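Local structure of UDP-N-acetylmuramate--L-alanine ligase (1J6U) at residues H134-L139 with P165-L170; L267-K272 with H277-A282; R338-T343 with V434-G439. The protein ligates L-alanine to UDP-N-acetylmuramate at the expense of ATP, a cytoplasmic step of bacterial peptidoglycan synthesis. One frame throughout, in Å; residues are numbered along the deposited sequence.

Contact 1: residues H134-L139 with P165-L170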
# COMPACT_ATOMS: atom_id res chain seq x y z
N HIS A 134 7.75 9.07 6.41
CA HIS A 134 7.23 10.32 6.94
C HIS A 134 8.03 10.79 8.19
O HIS A 134 8.37 11.96 8.29
CB HIS A 134 5.74 10.14 7.23
CG HIS A 134 5.12 11.30 7.95
ND1 HIS A 134 4.78 12.47 7.32
CD2 HIS A 134 4.69 11.42 9.23
CE1 HIS A 134 4.16 13.27 8.17
NE2 HIS A 134 4.10 12.65 9.34
N VAL A 135 8.29 9.89 9.13
CA VAL A 135 9.09 10.19 10.33
C VAL A 135 10.49 10.70 9.90
O VAL A 135 10.93 11.80 10.26
CB VAL A 135 9.30 8.94 11.21
CG1 VAL A 135 10.31 9.23 12.31
CG2 VAL A 135 7.98 8.49 11.84
N LEU A 136 11.19 9.90 9.11
CA LEU A 136 12.51 10.30 8.64
C LEU A 136 12.46 11.68 7.96
O LEU A 136 13.36 12.51 8.12
CB LEU A 136 13.08 9.23 7.69
CG LEU A 136 14.13 8.22 8.20
CD1 LEU A 136 14.48 8.49 9.66
CD2 LEU A 136 13.65 6.82 8.00
N LYS A 137 11.41 11.96 7.22
CA LYS A 137 11.38 13.27 6.59
C LYS A 137 11.16 14.37 7.63
O LYS A 137 11.74 15.45 7.54
CB LYS A 137 10.27 13.33 5.54
CG LYS A 137 10.63 12.71 4.19
CD LYS A 137 9.37 12.45 3.32
CE LYS A 137 8.53 13.70 3.01
NZ LYS A 137 9.26 14.82 2.34
N HIS A 138 10.33 14.08 8.63
CA HIS A 138 10.00 15.07 9.65
C HIS A 138 11.22 15.37 10.45
O HIS A 138 11.43 16.51 10.84
CB HIS A 138 8.93 14.55 10.58
CG HIS A 138 8.51 15.54 11.62
ND1 HIS A 138 7.65 16.58 11.34
CD2 HIS A 138 8.74 15.58 12.95
CE1 HIS A 138 7.36 17.21 12.47
NE2 HIS A 138 8.00 16.63 13.46
N LEU A 139 12.02 14.33 10.66
CA LEU A 139 13.25 14.47 11.41
C LEU A 139 14.31 15.05 10.54
O LEU A 139 15.48 15.00 10.90
CB LEU A 139 13.75 13.14 11.90
CG LEU A 139 12.81 12.53 12.93
CD1 LEU A 139 13.49 11.32 13.50
CD2 LEU A 139 12.48 13.52 14.00
N PRO A 165 19.03 8.24 4.57
CA PRO A 165 18.96 6.80 4.33
C PRO A 165 17.87 6.51 3.30
O PRO A 165 17.15 7.41 2.85
CB PRO A 165 18.58 6.24 5.70
CG PRO A 165 17.61 7.26 6.18
CD PRO A 165 18.23 8.63 5.74
N VAL A 166 17.72 5.25 2.94
CA VAL A 166 16.70 4.88 2.00
C VAL A 166 15.66 3.99 2.71
O VAL A 166 16.01 3.07 3.47
CB VAL A 166 17.30 4.18 0.76
CG1 VAL A 166 18.21 3.06 1.19
CG2 VAL A 166 16.17 3.62 -0.13
N VAL A 167 14.39 4.31 2.47
CA VAL A 167 13.26 3.60 3.05
C VAL A 167 12.52 2.89 1.91
O VAL A 167 12.20 3.51 0.89
CB VAL A 167 12.22 4.58 3.69
CG1 VAL A 167 11.23 3.82 4.52
CG2 VAL A 167 12.91 5.62 4.51
N TYR A 168 12.22 1.61 2.10
CA TYR A 168 11.50 0.88 1.06
C TYR A 168 10.67 -0.28 1.57
O TYR A 168 10.81 -0.76 2.69
CB TYR A 168 12.46 0.40 -0.01
CG TYR A 168 13.51 -0.52 0.53
CD1 TYR A 168 13.32 -1.91 0.53
CD2 TYR A 168 14.72 -0.00 1.06
CE1 TYR A 168 14.31 -2.78 1.03
CE2 TYR A 168 15.72 -0.86 1.56
CZ TYR A 168 15.50 -2.24 1.54
OH TYR A 168 16.49 -3.06 1.97
N GLU A 169 9.79 -0.71 0.69
CA GLU A 169 8.84 -1.78 0.93
C GLU A 169 9.41 -3.05 0.29
O GLU A 169 9.92 -3.01 -0.79
CB GLU A 169 7.55 -1.35 0.22
CG GLU A 169 6.28 -2.09 0.53
CD GLU A 169 5.06 -1.45 -0.17
OE1 GLU A 169 4.74 -0.26 0.11
OE2 GLU A 169 4.43 -2.14 -1.00
N LEU A 170 9.37 -4.18 0.96
CA LEU A 170 9.83 -5.42 0.35
C LEU A 170 8.61 -6.30 0.23
O LEU A 170 7.91 -6.56 1.21
CB LEU A 170 10.85 -6.14 1.24
CG LEU A 170 12.31 -5.85 0.97
CD1 LEU A 170 13.15 -6.76 1.81
CD2 LEU A 170 12.61 -6.10 -0.49
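Leu136, near the C-terminal end of helix 125-138, reaches Val167 on strand 166-170 and Pro165, the residue just before that strand. The contact between the two segments is wholly apolar. CD2 of Leu136 meets the CG2 methyl of Val167 at 3.8 Å, and the leucine branch point, CG, lies 4.1 Å from CG of the Pro165 ring. In both pairs the side chains meet at a slant rather than end on. Val167 has CG1 anti to its backbone N (chi1 -168°), which leaves CG2, the branch beside that N, as the methyl that faces the leucine.

The strand's backbone bonds go to its neighbours in the middle domain's sheet: Val166 pairs with Glu115 and Phe117, Val167 with Thr144 and Phe146. Phe117 also packs against Leu136 and Pro165, and Val132 and Thr129 extend the helix face over Val167. This helix starts with Lys125, Thr126 and Thr127, predicted ATP-binding residues in a sequence of P-loop (Walker A) type; here its last turns pack on the central sheet.

With three buried residues and carbon-only contacts, the helix is held to the sheet here by shape and exclusion of water, without polar directionality.

Contact 2: residues L267-K272 with H277-A282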
# COMPACT_ATOMS: atom_id res chain seq x y z
N LEU A 267 3.97 5.92 26.59
CA LEU A 267 3.59 7.09 25.80
C LEU A 267 2.18 7.00 25.24
O LEU A 267 1.54 5.94 25.19
CB LEU A 267 4.58 7.33 24.64
CG LEU A 267 4.74 6.20 23.60
CD1 LEU A 267 3.58 6.22 22.61
CD2 LEU A 267 6.05 6.40 22.85
N GLU A 268 1.71 8.15 24.81
CA GLU A 268 0.41 8.19 24.21
C GLU A 268 0.61 8.45 22.73
O GLU A 268 1.23 9.44 22.33
CB GLU A 268 -0.45 9.29 24.82
CG GLU A 268 -1.82 9.28 24.23
CD GLU A 268 -2.71 10.34 24.79
OE1 GLU A 268 -2.40 11.54 24.58
OE2 GLU A 268 -3.71 9.97 25.44
N LEU A 269 0.09 7.53 21.93
CA LEU A 269 0.12 7.63 20.47
C LEU A 269 -1.17 8.30 19.97
O LEU A 269 -2.28 7.87 20.31
CB LEU A 269 0.20 6.24 19.85
CG LEU A 269 0.13 6.10 18.34
CD1 LEU A 269 1.22 6.91 17.65
CD2 LEU A 269 0.25 4.63 18.04
N LYS A 270 -1.01 9.36 19.20
CA LYS A 270 -2.16 10.02 18.58
C LYS A 270 -1.98 9.92 17.04
O LYS A 270 -0.93 10.22 16.50
CB LYS A 270 -2.23 11.48 18.97
CG LYS A 270 -2.57 11.74 20.39
CD LYS A 270 -3.26 13.09 20.46
CE LYS A 270 -2.83 13.91 21.65
NZ LYS A 270 -3.26 15.32 21.45
N LEU A 271 -3.02 9.47 16.34
CA LEU A 271 -2.99 9.38 14.86
C LEU A 271 -4.19 10.10 14.23
O LEU A 271 -5.34 9.97 14.71
CB LEU A 271 -3.04 7.92 14.41
CG LEU A 271 -1.90 7.03 14.89
CD1 LEU A 271 -2.17 5.58 14.61
CD2 LEU A 271 -0.62 7.52 14.22
N LYS A 272 -3.92 10.86 13.18
CA LYS A 272 -4.96 11.55 12.41
C LYS A 272 -5.64 10.40 11.65
O LYS A 272 -6.86 10.30 11.59
CB LYS A 272 -4.31 12.51 11.44
CG LYS A 272 -4.93 13.87 11.43
N HIS A 277 -5.71 -1.16 12.93
CA HIS A 277 -4.49 -1.62 12.31
C HIS A 277 -3.47 -0.54 12.08
O HIS A 277 -2.27 -0.80 12.08
CB HIS A 277 -4.80 -2.43 11.03
CG HIS A 277 -5.53 -3.71 11.32
ND1 HIS A 277 -5.54 -4.78 10.46
CD2 HIS A 277 -6.23 -4.11 12.42
CE1 HIS A 277 -6.21 -5.78 11.01
NE2 HIS A 277 -6.64 -5.40 12.20
N ASN A 278 -3.92 0.69 11.91
CA ASN A 278 -2.94 1.74 11.75
C ASN A 278 -2.20 1.99 13.09
O ASN A 278 -1.07 2.48 13.09
CB ASN A 278 -3.60 3.02 11.26
CG ASN A 278 -3.69 3.07 9.76
OD1 ASN A 278 -2.80 2.60 9.06
ND2 ASN A 278 -4.76 3.65 9.26
N VAL A 279 -2.85 1.66 14.21
CA VAL A 279 -2.21 1.81 15.51
C VAL A 279 -1.09 0.77 15.56
O VAL A 279 0.02 1.08 15.94
CB VAL A 279 -3.21 1.56 16.64
CG1 VAL A 279 -2.48 1.55 17.95
CG2 VAL A 279 -4.25 2.69 16.66
N LEU A 280 -1.38 -0.46 15.14
CA LEU A 280 -0.36 -1.49 15.10
C LEU A 280 0.79 -1.09 14.18
O LEU A 280 1.94 -1.31 14.51
CB LEU A 280 -0.99 -2.82 14.67
CG LEU A 280 -1.31 -3.83 15.79
CD1 LEU A 280 -1.60 -3.15 17.11
CD2 LEU A 280 -2.49 -4.66 15.36
N ASN A 281 0.48 -0.48 13.05
CA ASN A 281 1.52 -0.04 12.13
C ASN A 281 2.34 1.08 12.77
O ASN A 281 3.54 1.19 12.53
CB ASN A 281 0.91 0.52 10.80
CG ASN A 281 0.15 -0.53 9.99
OD1 ASN A 281 0.44 -1.73 10.04
ND2 ASN A 281 -0.83 -0.06 9.22
N ALA A 282 1.68 1.97 13.50
CA ALA A 282 2.36 3.06 14.16
C ALA A 282 3.23 2.45 15.31
O ALA A 282 4.36 2.88 15.50
CB ALA A 282 1.37 4.02 14.70
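Leu269 and Leu271, two residues apart on strand 264-271, both direct their side chains at the start of helix 276-291, where Ala282 receives methyls from each. The closer is CD2 of Leu269, at 3.6 Å from Ala282 CB; CD1 of Leu271 comes to 3.9 Å from the same carbon.

The two leucines converge on that carbon from different rotamers: Leu269 has CG anti to the backbone N (chi1 175°), Leu271 has it anti to the carbonyl carbon (chi1 -60°). Val279 lies one helical turn before Ala282 and divides its branches between the two leucines: CG1 packs on Leu269 CD2, the two side chains running past each other in opposite senses, and CG2 lies 4.1 Å from Leu271 CD1. That same CD1 also rests on the backbone, 3.6 Å from Asn278 O, an oxygen already bonded to Ala282 N within the helix. The Asn278 amide turns elsewhere: ND2 bonds to Pro274 O, and OD1 takes a weak bond from Asn281 ND2.

The axes of strand segment 267-271 and helix segment 277-282 make an angle of 123°. The contact packs the middle domain's small antiparallel sheet, here its edge strand beside 255-261, on helix 276-291. Helix 296-305 adds Leu300 and Leu303 against Leu269, while Asn278 and Asn281 touch Thr127 on helix 125-138, a predicted ATP-binding residue, so this helix start borders the probable nucleotide site.

Contact 3: residues R338-T343 with V434-G439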
# COMPACT_ATOMS: atom_id res chain seq x y z
N ARG A 338 -14.45 -6.23 6.61
CA ARG A 338 -14.99 -6.17 7.97
C ARG A 338 -14.23 -5.08 8.77
O ARG A 338 -14.84 -4.32 9.54
CB ARG A 338 -14.85 -7.53 8.68
CG ARG A 338 -15.55 -7.63 10.05
N ASN A 339 -12.91 -4.99 8.55
CA ASN A 339 -12.06 -4.00 9.23
C ASN A 339 -12.41 -2.60 8.78
O ASN A 339 -12.60 -1.71 9.59
CB ASN A 339 -10.58 -4.25 8.93
CG ASN A 339 -10.05 -5.47 9.64
OD1 ASN A 339 -9.07 -6.09 9.20
ND2 ASN A 339 -10.67 -5.83 10.76
N LEU A 340 -12.47 -2.42 7.46
CA LEU A 340 -12.81 -1.13 6.89
C LEU A 340 -14.15 -0.60 7.49
O LEU A 340 -14.26 0.53 7.94
CB LEU A 340 -12.90 -1.28 5.37
CG LEU A 340 -13.48 -0.12 4.56
CD1 LEU A 340 -12.59 1.12 4.62
CD2 LEU A 340 -13.58 -0.59 3.14
N LEU A 341 -15.14 -1.45 7.51
CA LEU A 341 -16.42 -1.03 8.01
C LEU A 341 -16.34 -0.75 9.49
O LEU A 341 -16.95 0.21 9.97
CB LEU A 341 -17.49 -2.08 7.66
CG LEU A 341 -17.86 -2.06 6.17
CD1 LEU A 341 -19.07 -3.00 5.92
CD2 LEU A 341 -18.20 -0.62 5.76
N GLN A 342 -15.60 -1.56 10.22
CA GLN A 342 -15.47 -1.29 11.64
C GLN A 342 -14.79 0.06 11.81
O GLN A 342 -15.21 0.86 12.67
CB GLN A 342 -14.69 -2.39 12.32
CG GLN A 342 -15.46 -3.67 12.37
CD GLN A 342 -14.61 -4.85 12.84
OE1 GLN A 342 -13.40 -4.71 13.08
NE2 GLN A 342 -15.25 -6.02 12.97
N THR A 343 -13.79 0.38 11.00
CA THR A 343 -13.24 1.69 11.23
C THR A 343 -14.15 2.80 10.71
O THR A 343 -14.14 3.91 11.27
CB THR A 343 -11.72 1.84 10.77
OG1 THR A 343 -11.56 2.86 9.77
CG2 THR A 343 -11.19 0.56 10.34
N VAL A 434 -21.38 8.69 4.03
CA VAL A 434 -20.04 8.39 3.65
C VAL A 434 -20.13 7.36 2.56
O VAL A 434 -20.71 6.30 2.75
CB VAL A 434 -19.25 7.77 4.81
CG1 VAL A 434 -17.93 7.17 4.26
CG2 VAL A 434 -18.98 8.85 5.89
N PHE A 435 -19.56 7.68 1.41
CA PHE A 435 -19.55 6.73 0.31
C PHE A 435 -18.15 6.13 0.24
O PHE A 435 -17.15 6.82 -0.05
CB PHE A 435 -19.87 7.42 -1.02
CG PHE A 435 -21.18 8.08 -1.03
CD1 PHE A 435 -21.30 9.41 -0.71
CD2 PHE A 435 -22.33 7.36 -1.34
CE1 PHE A 435 -22.56 10.04 -0.69
CE2 PHE A 435 -23.58 7.97 -1.33
CZ PHE A 435 -23.69 9.32 -1.00
N LEU A 436 -18.08 4.85 0.55
CA LEU A 436 -16.81 4.15 0.50
C LEU A 436 -16.71 3.35 -0.80
O LEU A 436 -17.45 2.36 -0.98
CB LEU A 436 -16.71 3.14 1.63
CG LEU A 436 -16.91 3.60 3.05
CD1 LEU A 436 -17.04 2.35 3.96
CD2 LEU A 436 -15.74 4.48 3.43
N PHE A 437 -15.82 3.77 -1.69
CA PHE A 437 -15.59 3.05 -2.92
C PHE A 437 -14.44 2.05 -2.63
O PHE A 437 -13.26 2.41 -2.60
CB PHE A 437 -15.19 4.01 -4.02
CG PHE A 437 -16.33 4.73 -4.59
CD1 PHE A 437 -16.85 5.84 -3.94
CD2 PHE A 437 -16.89 4.32 -5.80
CE1 PHE A 437 -17.91 6.54 -4.50
CE2 PHE A 437 -17.95 5.01 -6.35
CZ PHE A 437 -18.46 6.12 -5.71
N VAL A 438 -14.82 0.80 -2.45
CA VAL A 438 -13.91 -0.25 -2.09
C VAL A 438 -13.43 -1.24 -3.13
O VAL A 438 -14.24 -1.90 -3.77
CB VAL A 438 -14.55 -1.07 -0.98
CG1 VAL A 438 -13.54 -2.09 -0.42
CG2 VAL A 438 -15.10 -0.10 0.07
N GLY A 439 -12.12 -1.36 -3.27
CA GLY A 439 -11.56 -2.32 -4.18
C GLY A 439 -10.17 -2.04 -4.70
O GLY A 439 -9.75 -0.90 -4.76
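Leu436 and Val438 are the residues of strand 433-438 that meet helix 334-347, through Leu340 and Leu341. Leu436, pointing at the helix, presents CD1 to both: it lies 3.7 Å from CD2 of Leu341 and a looser 4.4 Å from CG of Leu340. The side chains of Leu436 and Leu341 lie askew to one another, and Leu341 gets there although its CB does not head for the strand: with CG anti to the carbonyl carbon (chi1 -73°) its CD2 swings in.

Phe437 turns to the other side of the sheet, where its ring meets that of Phe450. Val438 comes back to the helix face, and both its methyls touch CD2 of Leu340 from one side, CG2 at 3.5 Å and CG1 at 3.9 Å. Here the leucine and valine do reach tip to tip, and the CG2 contact is tight for two carbons.

Segments 338-343 and 434-438 run nearly antiparallel (162°), with 11.4 Å at closest approach of their axes. The strand lies between strands 324-329 and 352-357, whose Ile327 and Ile353 flank Leu436. Helix 334-347 covers one face of this mainly parallel sheet and helix 443-457 the other, the Rossmann-like alpha/beta layering expected of a Mur ligase C-terminal domain.

Contacts 1 and 2 belong to the middle domain, contact 3 to the C-terminal domain. Helix 125-138 connects the first two: its far end carries contact 1, while Thr127 near its beginning touches the helix of contact 2. The predicted ATP-binding residues 121-127 run into its first turn; the side chain of Lys125 is about 10 Å from that of Val167, and the side chain of Thr127 about 3 Å from that of Asn278 and about 12 Å from that of Leu340. The centres of contacts 1 and 2 are 17 Å apart, without touching. Contacts 2 and 3 do meet, across the domain boundary, where His277 CE1 packs 3.4 Å from Asn339 OD1. Contact 1 is 28 Å from contact 3, centre to centre.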